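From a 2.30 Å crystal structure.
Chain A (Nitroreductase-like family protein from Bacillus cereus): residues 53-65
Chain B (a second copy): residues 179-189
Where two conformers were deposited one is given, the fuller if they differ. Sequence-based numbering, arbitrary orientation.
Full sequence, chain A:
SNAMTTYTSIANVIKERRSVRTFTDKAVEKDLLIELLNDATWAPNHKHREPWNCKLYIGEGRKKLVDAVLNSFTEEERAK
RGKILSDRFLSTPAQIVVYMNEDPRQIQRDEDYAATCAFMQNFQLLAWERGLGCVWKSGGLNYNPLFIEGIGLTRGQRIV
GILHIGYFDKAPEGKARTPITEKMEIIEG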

ATOM      1  N   ASN A  53      -4.234   3.342  12.709  1.00 38.43           N
ATOM      2  CA  ASN A  53      -4.486   2.989  14.112  1.00 39.32           C
ATOM      3  C   ASN A  53      -4.778   1.513  14.117  1.00 39.45           C
ATOM      4  O   ASN A  53      -5.142   0.971  13.093  1.00 39.42           O
ATOM      5  CB  ASN A  53      -5.743   3.684  14.650  1.00 39.66           C
ATOM      6  CG  ASN A  53      -5.628   5.173  14.673  1.00 40.50           C
ATOM      7  OD1 ASN A  53      -5.345   5.751  15.707  1.00 47.36           O
ATOM      8  ND2 ASN A  53      -5.866   5.811  13.543  1.00 43.01           N
ATOM      9  N   CYS A  54      -4.634   0.867  15.276  0.60 40.11           N
ATOM     10  CA  CYS A  54      -4.775  -0.592  15.377  0.60 40.83           C
ATOM     11  C   CYS A  54      -5.516  -1.058  16.615  0.60 40.94           C
ATOM     12  O   CYS A  54      -5.450  -0.407  17.666  0.60 41.55           O
ATOM     13  CB  CYS A  54      -3.397  -1.257  15.357  0.60 40.77           C
ATOM     14  SG  CYS A  54      -2.446  -0.922  13.844  0.60 42.89           S
ATOM     15  N   LYS A  55      -6.224  -2.184  16.489  1.00 40.85           N
ATOM     16  CA  LYS A  55      -6.627  -2.978  17.657  1.00 40.99           C
ATOM     17  C   LYS A  55      -5.990  -4.347  17.475  1.00 41.00           C
ATOM     18  O   LYS A  55      -6.120  -4.958  16.411  1.00 41.24           O
ATOM     19  CB  LYS A  55      -8.146  -3.092  17.789  1.00 40.87           C
ATOM     20  CG  LYS A  55      -8.891  -1.883  17.287  1.00 42.52           C
ATOM     21  CD  LYS A  55     -10.113  -1.551  18.075  1.00 46.19           C
ATOM     22  CE  LYS A  55      -9.755  -0.462  19.062  1.00 48.39           C
ATOM     23  NZ  LYS A  55     -10.902   0.347  19.471  1.00 50.05           N
ATOM     24  N   LEU A  56      -5.254  -4.804  18.478  1.00 40.85           N
ATOM     25  CA  LEU A  56      -4.656  -6.130  18.426  1.00 41.63           C
ATOM     26  C   LEU A  56      -5.411  -7.038  19.378  1.00 41.62           C
ATOM     27  O   LEU A  56      -5.488  -6.754  20.561  1.00 41.08           O
ATOM     28  CB  LEU A  56      -3.161  -6.082  18.810  1.00 41.23           C
ATOM     29  CG  LEU A  56      -2.436  -7.413  19.098  1.00 41.52           C
ATOM     30  CD1 LEU A  56      -2.177  -8.266  17.865  1.00 39.44           C
ATOM     31  CD2 LEU A  56      -1.116  -7.175  19.846  1.00 43.61           C
ATOM     32  N   TYR A  57      -5.983  -8.110  18.841  1.00 42.35           N
ATOM     33  CA  TYR A  57      -6.674  -9.115  19.642  1.00 42.90           C
ATOM     34  C   TYR A  57      -5.802 -10.346  19.711  1.00 43.24           C
ATOM     35  O   TYR A  57      -5.386 -10.881  18.676  1.00 43.59           O
ATOM     36  CB  TYR A  57      -8.058  -9.458  19.059  1.00 42.59           C
ATOM     37  CG  TYR A  57      -9.007  -8.265  19.010  1.00 43.00           C
ATOM     38  CD1 TYR A  57      -8.890  -7.297  18.006  1.00 45.47           C
ATOM     39  CD2 TYR A  57     -10.024  -8.118  19.942  1.00 41.75           C
ATOM     40  CE1 TYR A  57      -9.744  -6.214  17.942  1.00 42.95           C
ATOM     41  CE2 TYR A  57     -10.880  -7.041  19.899  1.00 41.70           C
ATOM     42  CZ  TYR A  57     -10.723  -6.080  18.894  1.00 43.23           C
ATOM     43  OH  TYR A  57     -11.547  -4.993  18.834  1.00 42.59           O
ATOM     44  N   ILE A  58      -5.503 -10.777  20.934  0.50 43.45           N
ATOM     45  CA  ILE A  58      -4.650 -11.940  21.181  0.50 43.66           C
ATOM     46  C   ILE A  58      -5.150 -12.723  22.384  0.50 43.87           C
ATOM     47  O   ILE A  58      -5.704 -12.149  23.322  0.50 43.86           O
ATOM     48  CB  ILE A  58      -3.155 -11.555  21.412  0.50 43.56           C
ATOM     49  CG1 ILE A  58      -3.017 -10.440  22.457  0.50 43.63           C
ATOM     50  CG2 ILE A  58      -2.502 -11.143  20.110  0.50 43.48           C
ATOM     51  CD1 ILE A  58      -1.617 -10.285  23.020  0.50 43.85           C
ATOM     52  N   GLY A  59      -4.950 -14.036  22.351  1.00 44.21           N
ATOM     53  CA  GLY A  59      -5.305 -14.907  23.477  1.00 44.47           C
ATOM     54  C   GLY A  59      -6.793 -14.855  23.738  1.00 45.01           C
ATOM     55  O   GLY A  59      -7.586 -14.957  22.807  1.00 44.54           O
ATOM     56  N   GLU A  60      -7.171 -14.662  24.999  1.00 45.92           N
ATOM     57  CA  GLU A  60      -8.588 -14.621  25.367  1.00 46.66           C
ATOM     58  C   GLU A  60      -9.377 -13.475  24.726  1.00 46.16           C
ATOM     59  O   GLU A  60     -10.581 -13.612  24.474  1.00 46.65           O
ATOM     60  CB  GLU A  60      -8.760 -14.664  26.883  1.00 47.48           C
ATOM     61  CG  GLU A  60      -9.238 -16.033  27.432  1.00 51.39           C
ATOM     62  CD  GLU A  60     -10.774 -16.121  27.557  1.00 56.68           C
ATOM     63  OE1 GLU A  60     -11.278 -16.579  28.611  1.00 58.37           O
ATOM     64  OE2 GLU A  60     -11.488 -15.711  26.605  1.00 60.85           O
ATOM     65  N   GLY A  61      -8.686 -12.374  24.421  1.00 45.49           N
ATOM     66  CA  GLY A  61      -9.280 -11.210  23.760  1.00 44.51           C
ATOM     67  C   GLY A  61      -9.904 -11.493  22.402  1.00 44.15           C
ATOM     68  O   GLY A  61     -10.849 -10.824  21.992  1.00 43.64           O
ATOM     69  N   ARG A  62      -9.380 -12.494  21.705  1.00 43.89           N
ATOM     70  CA  ARG A  62      -9.887 -12.860  20.386  1.00 44.08           C
ATOM     71  C   ARG A  62     -11.371 -13.222  20.405  1.00 44.38           C
ATOM     72  O   ARG A  62     -12.047 -13.107  19.391  1.00 44.98           O
ATOM     73  CB  ARG A  62      -9.070 -14.006  19.792  1.00 43.42           C
ATOM     74  CG  ARG A  62      -7.670 -13.629  19.407  1.00 43.03           C
ATOM     75  CD  ARG A  62      -6.869 -14.857  19.134  1.00 43.19           C
ATOM     76  NE  ARG A  62      -6.870 -15.757  20.287  1.00 43.53           N
ATOM     77  CZ  ARG A  62      -6.563 -17.053  20.244  1.00 43.05           C
ATOM     78  NH1 ARG A  62      -6.585 -17.763  21.368  1.00 42.11           N
ATOM     79  NH2 ARG A  62      -6.236 -17.639  19.085  1.00 40.92           N
ATOM     80  N   LYS A  63     -11.868 -13.657  21.558  1.00 44.74           N
ATOM     81  CA  LYS A  63     -13.276 -14.007  21.699  1.00 45.04           C
ATOM     82  C   LYS A  63     -14.132 -12.764  21.676  1.00 44.09           C
ATOM     83  O   LYS A  63     -15.303 -12.823  21.317  1.00 43.89           O
ATOM     84  CB  LYS A  63     -13.533 -14.789  22.990  1.00 44.42           C
ATOM     85  CG  LYS A  63     -13.100 -16.233  22.947  1.00 45.87           C
ATOM     86  CD  LYS A  63     -13.472 -16.937  24.274  1.00 47.21           C
ATOM     87  CE  LYS A  63     -12.543 -18.124  24.585  1.00 49.71           C
ATOM     88  NZ  LYS A  63     -12.765 -18.702  25.973  1.00 50.44           N
ATOM     89  N   LYS A  64     -13.548 -11.639  22.074  1.00 43.92           N
ATOM     90  CA  LYS A  64     -14.272 -10.368  22.058  1.00 44.02           C
ATOM     91  C   LYS A  64     -14.542  -9.933  20.627  1.00 43.00           C
ATOM     92  O   LYS A  64     -15.626  -9.452  20.324  1.00 42.22           O
ATOM     93  CB  LYS A  64     -13.503  -9.274  22.795  1.00 44.27           C
ATOM     94  CG  LYS A  64     -13.469  -9.460  24.268  1.00 47.52           C
ATOM     95  CD  LYS A  64     -13.856  -8.176  24.954  1.00 51.23           C
ATOM     96  CE  LYS A  64     -13.738  -8.332  26.452  1.00 52.07           C
ATOM     97  NZ  LYS A  64     -12.314  -8.179  26.790  1.00 53.09           N
ATOM     98  N   LEU A  65     -13.532 -10.111  19.774  1.00 42.39           N
ATOM     99  CA  LEU A  65     -13.633  -9.840  18.352  1.00 42.28           C
ATOM    100  C   LEU A  65     -14.667 -10.763  17.754  1.00 41.36           C
ATOM    101  O   LEU A  65     -15.522 -10.321  16.993  1.00 41.16           O
ATOM    102  CB  LEU A  65     -12.293 -10.114  17.659  1.00 42.96           C
ATOM    103  CG  LEU A  65     -11.864  -9.242  16.478  1.00 43.70           C
ATOM    104  CD1 LEU A  65     -11.096 -10.060  15.457  1.00 45.29           C
ATOM    105  CD2 LEU A  65     -12.981  -8.528  15.829  1.00 43.06           C
TER
ATOM    106  N   PRO B 179       5.305   6.320  18.120  1.00 44.16           N
ATOM    107  CA  PRO B 179       5.299   4.906  18.523  1.00 44.04           C
ATOM    108  C   PRO B 179       3.912   4.305  18.278  1.00 43.83           C
ATOM    109  O   PRO B 179       2.907   4.980  18.506  1.00 43.75           O
ATOM    110  CB  PRO B 179       5.614   4.967  20.016  1.00 44.47           C
ATOM    111  CG  PRO B 179       6.391   6.219  20.186  1.00 44.29           C
ATOM    112  CD  PRO B 179       5.819   7.192  19.190  1.00 44.38           C
ATOM    113  N   ILE B 180       3.843   3.077  17.768  1.00 43.75           N
ATOM    114  CA  ILE B 180       2.536   2.506  17.368  1.00 44.21           C
ATOM    115  C   ILE B 180       1.674   2.247  18.601  1.00 43.92           C
ATOM    116  O   ILE B 180       0.448   2.175  18.541  1.00 42.46           O
ATOM    117  CB  ILE B 180       2.674   1.210  16.486  1.00 44.04           C
ATOM    118  CG1 ILE B 180       1.329   0.871  15.800  1.00 44.39           C
ATOM    119  CG2 ILE B 180       3.191   0.036  17.317  1.00 43.64           C
ATOM    120  CD1 ILE B 180       0.953   1.772  14.601  1.00 43.35           C
ATOM    121  N   THR B 181       2.380   2.110  19.716  1.00 44.78           N
ATOM    122  CA  THR B 181       1.829   1.996  21.049  1.00 45.59           C
ATOM    123  C   THR B 181       0.906   3.169  21.412  1.00 46.12           C
ATOM    124  O   THR B 181      -0.103   3.009  22.115  1.00 46.06           O
ATOM    125  CB  THR B 181       3.003   1.725  22.004  1.00 45.78           C
ATOM    126  OG1 THR B 181       2.916   0.349  22.413  1.00 47.59           O
ATOM    127  CG2 THR B 181       3.074   2.679  23.200  1.00 45.15           C
ATOM    128  N   GLU B 182       1.209   4.334  20.858  1.00 46.77           N
ATOM    129  CA  GLU B 182       0.346   5.490  21.038  1.00 47.88           C
ATOM    130  C   GLU B 182      -0.930   5.440  20.216  1.00 47.93           C
ATOM    131  O   GLU B 182      -1.852   6.188  20.495  1.00 48.09           O
ATOM    132  CB  GLU B 182       1.107   6.790  20.766  1.00 48.07           C
ATOM    133  CG  GLU B 182       2.074   7.137  21.881  1.00 49.15           C
ATOM    134  CD  GLU B 182       2.864   8.393  21.599  1.00 53.08           C
ATOM    135  OE1 GLU B 182       2.414   9.246  20.789  1.00 54.83           O
ATOM    136  OE2 GLU B 182       3.950   8.526  22.196  1.00 56.03           O
ATOM    137  N   LYS B 183      -1.002   4.566  19.213  1.00 48.36           N
ATOM    138  CA  LYS B 183      -2.211   4.496  18.365  1.00 49.17           C
ATOM    139  C   LYS B 183      -2.771   3.096  18.191  1.00 49.29           C
ATOM    140  O   LYS B 183      -3.287   2.704  17.134  1.00 48.69           O
ATOM    141  CB  LYS B 183      -2.004   5.182  17.019  1.00 48.81           C
ATOM    142  CG  LYS B 183      -0.657   5.026  16.510  1.00 48.99           C
ATOM    143  CD  LYS B 183      -0.167   6.356  16.072  1.00 51.36           C
ATOM    144  CE  LYS B 183      -0.079   6.414  14.581  1.00 50.22           C
ATOM    145  NZ  LYS B 183      -0.484   7.762  14.222  1.00 55.30           N
HETATM  146  N   MSE B 184      -2.681   2.354  19.275  1.00 49.91           N
HETATM  147  CA  MSE B 184      -3.184   1.020  19.278  1.00 51.08           C
HETATM  148  C   MSE B 184      -3.771   0.694  20.632  1.00 50.27           C
HETATM  149  O   MSE B 184      -3.492   1.350  21.628  1.00 50.05           O
HETATM  150  CB  MSE B 184      -2.106   0.019  18.822  1.00 51.14           C
HETATM  151  CG  MSE B 184      -1.081  -0.421  19.853  1.00 52.96           C
HETATM  152 SE   MSE B 184      -0.186  -2.086  19.268  0.75 54.82          SE
HETATM  153  CE  MSE B 184      -1.591  -2.870  18.192  1.00 49.12           C
ATOM    154  N   GLU B 185      -4.671  -0.279  20.624  0.60 50.40           N
ATOM    155  CA  GLU B 185      -5.263  -0.848  21.822  0.60 49.95           C
ATOM    156  C   GLU B 185      -4.984  -2.339  21.752  0.60 49.63           C
ATOM    157  O   GLU B 185      -5.162  -2.964  20.704  0.60 49.00           O
ATOM    158  CB  GLU B 185      -6.779  -0.581  21.870  0.60 49.85           C
ATOM    159  CG  GLU B 185      -7.483  -1.037  23.169  0.60 50.09           C
ATOM    160  CD  GLU B 185      -9.007  -0.849  23.140  0.60 50.18           C
ATOM    161  OE1 GLU B 185      -9.707  -1.482  23.955  0.60 50.02           O
ATOM    162  OE2 GLU B 185      -9.512  -0.071  22.304  0.60 51.55           O
ATOM    163  N   ILE B 186      -4.533  -2.900  22.867  1.00 49.71           N
ATOM    164  CA  ILE B 186      -4.297  -4.339  22.944  1.00 49.89           C
ATOM    165  C   ILE B 186      -5.403  -4.970  23.749  1.00 49.81           C
ATOM    166  O   ILE B 186      -5.634  -4.601  24.892  1.00 49.29           O
ATOM    167  CB  ILE B 186      -2.901  -4.686  23.485  1.00 49.83           C
ATOM    168  CG1 ILE B 186      -1.830  -3.961  22.655  1.00 50.50           C
ATOM    169  CG2 ILE B 186      -2.673  -6.198  23.440  1.00 50.10           C
ATOM    170  CD1 ILE B 186      -0.416  -4.082  23.199  1.00 52.57           C
ATOM    171  N   ILE B 187      -6.125  -5.879  23.101  1.00 50.46           N
ATOM    172  CA  ILE B 187      -7.226  -6.606  23.721  1.00 50.85           C
ATOM    173  C   ILE B 187      -6.729  -8.011  24.019  1.00 51.51           C
ATOM    174  O   ILE B 187      -6.745  -8.913  23.165  1.00 51.18           O
ATOM    175  CB  ILE B 187      -8.509  -6.587  22.875  1.00 50.53           C
ATOM    176  CG1 ILE B 187      -8.980  -5.144  22.641  1.00 50.63           C
ATOM    177  CG2 ILE B 187      -9.613  -7.367  23.555  1.00 50.98           C
ATOM    178  CD1 ILE B 187      -8.556  -4.571  21.300  1.00 51.02           C
ATOM    179  N   GLU B 188      -6.286  -8.148  25.267  1.00 52.41           N
ATOM    180  CA  GLU B 188      -5.506  -9.266  25.760  1.00 53.53           C
ATOM    181  C   GLU B 188      -6.398 -10.303  26.446  1.00 53.53           C
ATOM    182  O   GLU B 188      -5.973 -11.436  26.690  1.00 53.70           O
ATOM    183  CB  GLU B 188      -4.489  -8.714  26.759  1.00 53.95           C
ATOM    184  CG  GLU B 188      -3.167  -9.435  26.799  1.00 56.91           C
ATOM    185  CD  GLU B 188      -2.117  -8.634  27.531  1.00 61.66           C
ATOM    186  OE1 GLU B 188      -1.812  -7.512  27.063  1.00 63.06           O
ATOM    187  OE2 GLU B 188      -1.598  -9.119  28.579  1.00 65.39           O
ATOM    188  N   GLY B 189      -7.628  -9.899  26.758  1.00 53.58           N
ATOM    189  CA  GLY B 189      -8.574 -10.728  27.494  1.00 54.20           C
ATOM    190  C   GLY B 189     -10.089 -10.226  27.221  1.00 54.63           C
ATOM    191  O   GLY B 189      -9.962  -8.816  26.973  1.00 55.20           O
TER

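Strand pairing between subunits illustrates a general principle: the backbone sets the register, and side chains on each face of the sheet consolidate it. Here a C-terminal strand of chain B lies parallel to a strand of chain A, and the two stretches together bury 796 Å².

Five backbone hydrogen bonds form the ladder. Cys A54 N donates to Lys B183 O (2.9 Å) and Cys A54 O accepts from Glu B185 N (3.1 Å); Leu A56 repeats the pattern, its N reaching Glu B185 O (2.9 Å) and its O receiving Ile B187 N (2.8 Å). Ile A58 N closes the series on Ile B187 O (3.2 Å).

Apolar packing occupies the face bearing Cys A54 and Leu A56. The selenomethionine Met B184 lays its CE against Leu A56 CB (3.6 Å) and Cys A54 CB (3.7 Å), while Leu A56 CD2 meets Ile B186 CG2 at 4.0 Å. On the other face, Ile B187, the residue most covered, sets its CD1 over the Tyr A57 ring, 3.8 Å from the centroid, a CH-pi contact.

Charge pairs beside it: Lys A55 NZ and Glu B185 OE2 form a salt bridge, its hydrogen bond weak at 3.2 Å.

Beyond the ladder, glycine suits position A61, where an ideal CB would clash with Ile B187 O.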